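Local coordinates for protein tRNA-splicing ligase RtcB (Thermus thermophilus, PDB 2EPG) that probably joins RNA ends bearing a 2',3'-cyclic phosphate or 3'-phosphate to 5'-hydroxyl ends, using GTP and manganese ions, at residues G110-A115 with V243-G248; V333-A338 with G378-V383. One frame throughout, in Å; residues are numbered along the deposited sequence.

Contact 1. Residues G110-A115 with V243-G248; sequences GVRLLA and VLIHTG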
loop_
_atom_site.group_PDB
_atom_site.type_symbol
_atom_site.label_atom_id
_atom_site.label_comp_id
_atom_site.label_asym_id
_atom_site.label_seq_id
_atom_site.Cartn_x
_atom_site.Cartn_y
_atom_site.Cartn_z
ATOM N N GLY A 110 2.534 -2.788 -2.225
ATOM C CA GLY A 110 1.109 -2.683 -2.002
ATOM C C GLY A 110 0.397 -4.009 -1.957
ATOM O O GLY A 110 1.030 -5.058 -1.840
ATOM N N VAL A 111 -0.925 -3.958 -2.091
ATOM C CA VAL A 111 -1.728 -5.160 -1.998
ATOM C C VAL A 111 -2.816 -5.262 -3.050
ATOM O O VAL A 111 -3.479 -4.280 -3.358
ATOM C CB VAL A 111 -2.435 -5.219 -0.612
ATOM C CG1 VAL A 111 -3.122 -6.553 -0.426
ATOM C CG2 VAL A 111 -1.424 -4.951 0.504
ATOM N N ARG A 112 -2.995 -6.460 -3.593
ATOM C CA ARG A 112 -4.075 -6.696 -4.528
ATOM C C ARG A 112 -4.890 -7.854 -3.951
ATOM O O ARG A 112 -4.319 -8.854 -3.483
ATOM C CB ARG A 112 -3.576 -7.095 -5.914
ATOM C CG ARG A 112 -4.728 -7.561 -6.811
ATOM C CD ARG A 112 -4.375 -7.762 -8.282
ATOM N NE ARG A 112 -3.975 -6.542 -8.983
ATOM C CZ ARG A 112 -4.075 -6.393 -10.304
ATOM N NH1 ARG A 112 -3.687 -5.276 -10.904
ATOM N NH2 ARG A 112 -4.610 -7.357 -11.028
ATOM N N LEU A 113 -6.213 -7.713 -3.967
ATOM C CA LEU A 113 -7.075 -8.781 -3.491
ATOM C C LEU A 113 -7.990 -9.251 -4.623
ATOM O O LEU A 113 -8.737 -8.455 -5.208
ATOM C CB LEU A 113 -7.941 -8.324 -2.305
ATOM C CG LEU A 113 -8.858 -9.401 -1.692
ATOM C CD1 LEU A 113 -8.024 -10.516 -1.048
ATOM C CD2 LEU A 113 -9.738 -8.787 -0.620
ATOM N N LEU A 114 -7.907 -10.543 -4.937
ATOM C CA LEU A 114 -8.762 -11.137 -5.950
ATOM C C LEU A 114 -9.899 -11.825 -5.173
ATOM O O LEU A 114 -9.666 -12.394 -4.101
ATOM C CB LEU A 114 -7.989 -12.191 -6.773
ATOM C CG LEU A 114 -6.701 -11.782 -7.505
ATOM C CD1 LEU A 114 -6.159 -12.962 -8.321
ATOM C CD2 LEU A 114 -6.995 -10.600 -8.418
ATOM N N ALA A 115 -11.115 -11.750 -5.708
ATOM C CA ALA A 115 -12.284 -12.369 -5.092
ATOM C C ALA A 115 -12.855 -13.361 -6.103
ATOM O O ALA A 115 -13.096 -12.996 -7.250
ATOM C CB ALA A 115 -13.324 -11.300 -4.758
ATOM N N VAL A 243 -7.654 -14.315 -2.863
ATOM C CA VAL A 243 -6.219 -14.411 -3.021
ATOM C C VAL A 243 -5.644 -13.007 -2.797
ATOM O O VAL A 243 -6.008 -12.063 -3.491
ATOM C CB VAL A 243 -5.854 -14.925 -4.431
ATOM C CG1 VAL A 243 -4.328 -15.063 -4.559
ATOM C CG2 VAL A 243 -6.555 -16.272 -4.692
ATOM N N LEU A 244 -4.750 -12.883 -1.822
ATOM C CA LEU A 244 -4.141 -11.600 -1.511
ATOM C C LEU A 244 -2.676 -11.602 -1.946
ATOM O O LEU A 244 -1.903 -12.465 -1.538
ATOM C CB LEU A 244 -4.268 -11.303 -0.007
ATOM C CG LEU A 244 -3.850 -9.905 0.475
ATOM C CD1 LEU A 244 -4.647 -9.502 1.742
ATOM C CD2 LEU A 244 -2.355 -9.896 0.751
ATOM N N ILE A 245 -2.321 -10.627 -2.782
ATOM C CA ILE A 245 -0.962 -10.474 -3.320
ATOM C C ILE A 245 -0.300 -9.248 -2.678
ATOM O O ILE A 245 -0.801 -8.129 -2.783
ATOM C CB ILE A 245 -1.008 -10.262 -4.850
ATOM C CG1 ILE A 245 -1.694 -11.457 -5.520
ATOM C CG2 ILE A 245 0.404 -10.069 -5.394
ATOM C CD1 ILE A 245 -2.175 -11.173 -6.967
ATOM N N HIS A 246 0.828 -9.480 -2.020
ATOM C CA HIS A 246 1.568 -8.439 -1.322
ATOM C C HIS A 246 2.968 -8.349 -1.896
ATOM O O HIS A 246 3.783 -9.259 -1.698
ATOM C CB HIS A 246 1.665 -8.787 0.162
ATOM C CG HIS A 246 2.110 -7.647 1.026
ATOM N ND1 HIS A 246 3.070 -6.739 0.631
ATOM C CD2 HIS A 246 1.738 -7.278 2.274
ATOM C CE1 HIS A 246 3.266 -5.860 1.597
ATOM N NE2 HIS A 246 2.470 -6.164 2.605
ATOM N N THR A 247 3.233 -7.265 -2.620
ATOM C CA THR A 247 4.536 -7.035 -3.213
ATOM C C THR A 247 4.605 -5.621 -3.805
ATOM O O THR A 247 3.577 -4.916 -3.893
ATOM C CB THR A 247 4.867 -8.086 -4.297
ATOM O OG1 THR A 247 6.219 -7.896 -4.729
ATOM C CG2 THR A 247 3.923 -7.952 -5.500
ATOM N N GLY A 248 5.810 -5.209 -4.203
ATOM C CA GLY A 248 5.991 -3.867 -4.727
ATOM C C GLY A 248 6.797 -3.680 -5.997
ATOM O O GLY A 248 6.657 -4.448 -6.954
#
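Six backbone hydrogen bonds tie 110-115 to 243-247, two at each of the pairs Gly110-Thr247, Arg112-Ile245 and Leu114-Val243. The straightest are Ile245 N to Arg112 O, 2.8 Å and nearly along the C=O axis, and Leu114 N to Val243 O, also 2.8 Å. At the Gly110 end the geometry loosens: Thr247 N reaches Gly110 O at 3.2 Å, and Gly110 N sits well above the carbonyl plane of Thr247 O. The non-hydrogen-bonded pairs, Val111-His246 and Leu113-Leu244, put their side chains on one face. There Val111 crosses Leu244 obliquely, its CG1, anti to the backbone N (chi1 -172°), coming 3.5 Å from Leu244 CG. Leu113 CD1 lies 4.0 Å from Leu244 CB, so Leu244 is flanked by both aliphatic neighbours. An alanine in place of Leu244 would lack CG and both methyls and would probably leave Val111 CG1 poorly packed. This antiparallel pair lies within the RtcB ligase fold, with strands 332-347 and 216-225 hydrogen-bonded along its outer edges. His246, a predicted ligand of the second manganese ion, projects from the same face; Val111 CG2 lies over one side of its imidazole, offset toward the rim, and Phe216 meets the ring from outside the pair. The other face carries Arg112, Leu114, Val243, Ile245 and Thr247. Arg112 starts beside Ile245, CB to CB 4.2 Å, then its guanidinium leads away to a salt bridge with Asp336 and a hydrogen bond to Gln309. Helix 288-321 packs against this face, and Thr247 OG1 is held by Leu210 O.

Contact 2. Residues V333-A338 with G378-V383; sequences VLYDLA and GQPVLV
Tyr335, Leu382 and Leu337 give up the most surface where strand 333-338 crosses 380-383 at 69°, their axes 7.3 Å apart at the closest. Pro380 lies across the Tyr335 ring: its CD sits 4.0 Å from the ring centroid and only 12° off the normal, a CH-pi contact over the middle of the face. Nearer the backbone, Pro380 CB meets Tyr335 CB at 3.7 Å, and Leu334 crosses Pro380 obliquely, its CD2 packing against Pro380 CB. The outer end of the phenol is met by Gln379, whose CG is 3.6 Å from Tyr335 CE2, its amide at a shallow angle to the ring. The extended side chain, CG anti to the backbone N, places Gln379 NE2 to donate to Pro380 O at 3.1 Å, in the amide plane; Arg361 O is a second acceptor. Leu337 holds CG in the crowded position between backbone N and carbonyl carbon (chi1 82°), and its branches part: CD2 packs 3.6 Å from Leu382 CG, while CD1 rests beside the Gln379 amide. Leu382 CD1 goes on to Tyr335 O, 3.5 Å away. A classic beta bulge, in which Leu334 and Tyr335 both face Leu113, interrupts the strand. Leu337 lies close to His339, and 380-383 leads into Pro384, both predicted to bind GMP. With no hydrogen bond between them, the segments meet through shape and apolar contact, without strand pairing.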
loop_
_atom_site.group_PDB
_atom_site.type_symbol
_atom_site.label_atom_id
_atom_site.label_comp_id
_atom_site.label_asym_id
_atom_site.label_seq_id
_atom_site.Cartn_x
_atom_site.Cartn_y
_atom_site.Cartn_z
ATOM N N VAL A 333 -10.608 -8.732 -9.731
ATOM C CA VAL A 333 -9.883 -7.824 -8.867
ATOM C C VAL A 333 -10.928 -7.074 -8.024
ATOM O O VAL A 333 -11.764 -6.347 -8.567
ATOM C CB VAL A 333 -9.071 -6.800 -9.689
ATOM C CG1 VAL A 333 -8.405 -5.796 -8.760
ATOM C CG2 VAL A 333 -8.002 -7.542 -10.550
ATOM N N LEU A 334 -10.911 -7.288 -6.712
ATOM C CA LEU A 334 -11.829 -6.584 -5.826
ATOM C C LEU A 334 -11.240 -5.178 -5.737
ATOM O O LEU A 334 -11.924 -4.182 -5.998
ATOM C CB LEU A 334 -11.870 -7.274 -4.461
ATOM C CG LEU A 334 -12.928 -6.754 -3.482
ATOM C CD1 LEU A 334 -13.285 -7.859 -2.501
ATOM C CD2 LEU A 334 -12.407 -5.503 -2.765
ATOM N N TYR A 335 -9.964 -5.098 -5.375
ATOM C CA TYR A 335 -9.261 -3.809 -5.356
ATOM C C TYR A 335 -7.748 -4.034 -5.320
ATOM O O TYR A 335 -7.279 -5.146 -5.078
ATOM C CB TYR A 335 -9.672 -2.941 -4.150
ATOM C CG TYR A 335 -9.504 -1.471 -4.439
ATOM C CD1 TYR A 335 -10.159 -0.883 -5.520
ATOM C CD2 TYR A 335 -8.687 -0.665 -3.657
ATOM C CE1 TYR A 335 -9.993 0.473 -5.809
ATOM C CE2 TYR A 335 -8.532 0.685 -3.941
ATOM C CZ TYR A 335 -9.190 1.241 -5.022
ATOM O OH TYR A 335 -9.038 2.579 -5.312
ATOM N N ASP A 336 -6.994 -2.970 -5.562
ATOM C CA ASP A 336 -5.538 -3.017 -5.527
ATOM C C ASP A 336 -5.078 -1.609 -5.135
ATOM O O ASP A 336 -5.442 -0.631 -5.792
ATOM C CB ASP A 336 -5.005 -3.440 -6.912
ATOM C CG ASP A 336 -3.473 -3.407 -7.007
ATOM O OD1 ASP A 336 -2.895 -4.376 -7.544
ATOM O OD2 ASP A 336 -2.845 -2.413 -6.575
ATOM N N LEU A 337 -4.307 -1.499 -4.054
ATOM C CA LEU A 337 -3.835 -0.198 -3.602
ATOM C C LEU A 337 -2.449 -0.236 -2.974
ATOM O O LEU A 337 -1.991 -1.261 -2.481
ATOM C CB LEU A 337 -4.820 0.431 -2.598
ATOM C CG LEU A 337 -4.746 -0.012 -1.125
ATOM C CD1 LEU A 337 -5.779 0.761 -0.286
ATOM C CD2 LEU A 337 -4.998 -1.518 -1.027
ATOM N N ALA A 338 -1.790 0.915 -3.006
ATOM C CA ALA A 338 -0.451 1.080 -2.468
ATOM C C ALA A 338 -0.443 1.301 -0.964
ATOM O O ALA A 338 -1.415 1.798 -0.405
ATOM C CB ALA A 338 0.222 2.271 -3.154
ATOM N N GLY A 378 -17.803 3.455 -0.182
ATOM C CA GLY A 378 -16.428 3.864 0.059
ATOM C C GLY A 378 -15.396 2.934 -0.581
ATOM O O GLY A 378 -15.699 1.798 -0.941
ATOM N N GLN A 379 -14.167 3.418 -0.705
ATOM C CA GLN A 379 -13.078 2.659 -1.306
ATOM C C GLN A 379 -12.653 1.484 -0.434
ATOM O O GLN A 379 -12.583 1.598 0.783
ATOM C CB GLN A 379 -11.861 3.577 -1.484
ATOM C CG GLN A 379 -10.616 2.910 -2.116
ATOM C CD GLN A 379 -9.357 3.634 -1.722
ATOM O OE1 GLN A 379 -9.123 4.777 -2.126
ATOM N NE2 GLN A 379 -8.553 2.992 -0.898
ATOM N N PRO A 380 -12.358 0.330 -1.051
ATOM C CA PRO A 380 -11.924 -0.809 -0.236
ATOM C C PRO A 380 -10.532 -0.475 0.340
ATOM O O PRO A 380 -9.727 0.206 -0.305
ATOM C CB PRO A 380 -11.835 -1.963 -1.251
ATOM C CG PRO A 380 -12.798 -1.562 -2.349
ATOM C CD PRO A 380 -12.592 -0.063 -2.455
ATOM N N VAL A 381 -10.255 -0.945 1.552
ATOM C CA VAL A 381 -8.961 -0.732 2.182
ATOM C C VAL A 381 -8.523 -2.134 2.546
ATOM O O VAL A 381 -9.195 -2.823 3.324
ATOM C CB VAL A 381 -9.067 0.122 3.463
ATOM C CG1 VAL A 381 -7.709 0.154 4.182
ATOM C CG2 VAL A 381 -9.503 1.535 3.110
ATOM N N LEU A 382 -7.399 -2.554 1.977
ATOM C CA LEU A 382 -6.889 -3.906 2.186
ATOM C C LEU A 382 -5.817 -3.881 3.255
ATOM O O LEU A 382 -4.778 -3.241 3.099
ATOM C CB LEU A 382 -6.329 -4.447 0.860
ATOM C CG LEU A 382 -7.294 -4.258 -0.326
ATOM C CD1 LEU A 382 -6.671 -4.753 -1.638
ATOM C CD2 LEU A 382 -8.597 -4.996 -0.027
ATOM N N VAL A 383 -6.083 -4.574 4.354
ATOM C CA VAL A 383 -5.164 -4.619 5.476
ATOM C C VAL A 383 -4.645 -6.039 5.649
ATOM O O VAL A 383 -5.270 -6.875 6.302
ATOM C CB VAL A 383 -5.875 -4.145 6.768
ATOM C CG1 VAL A 383 -4.948 -4.243 7.962
ATOM C CG2 VAL A 383 -6.331 -2.711 6.600
#

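How the contacts relate
The centres of the two contacts lie about 9 Å apart, and they come in series along the chain, contact 1 closing before contact 2 opens. Strands 110-119 and 332-347 are antiparallel neighbours, so 240-247, 110-119 and 332-347 follow one another across the sheet, and 380-383 crosses over it. The Arg112-Asp336 salt bridge, 2.8 Å from NE to OD1, joins the contacts directly, and Leu382 CD1 packs 3.7 Å from Val111 O on the side where contact 2 lies. Both contacts border the predicted manganese and GMP site: His246, a predicted manganese ligand, belongs to contact 1, while His339, predicted to bind manganese and GMP, touches Val111 and is hydrogen-bonded through NE2 to Leu382 O.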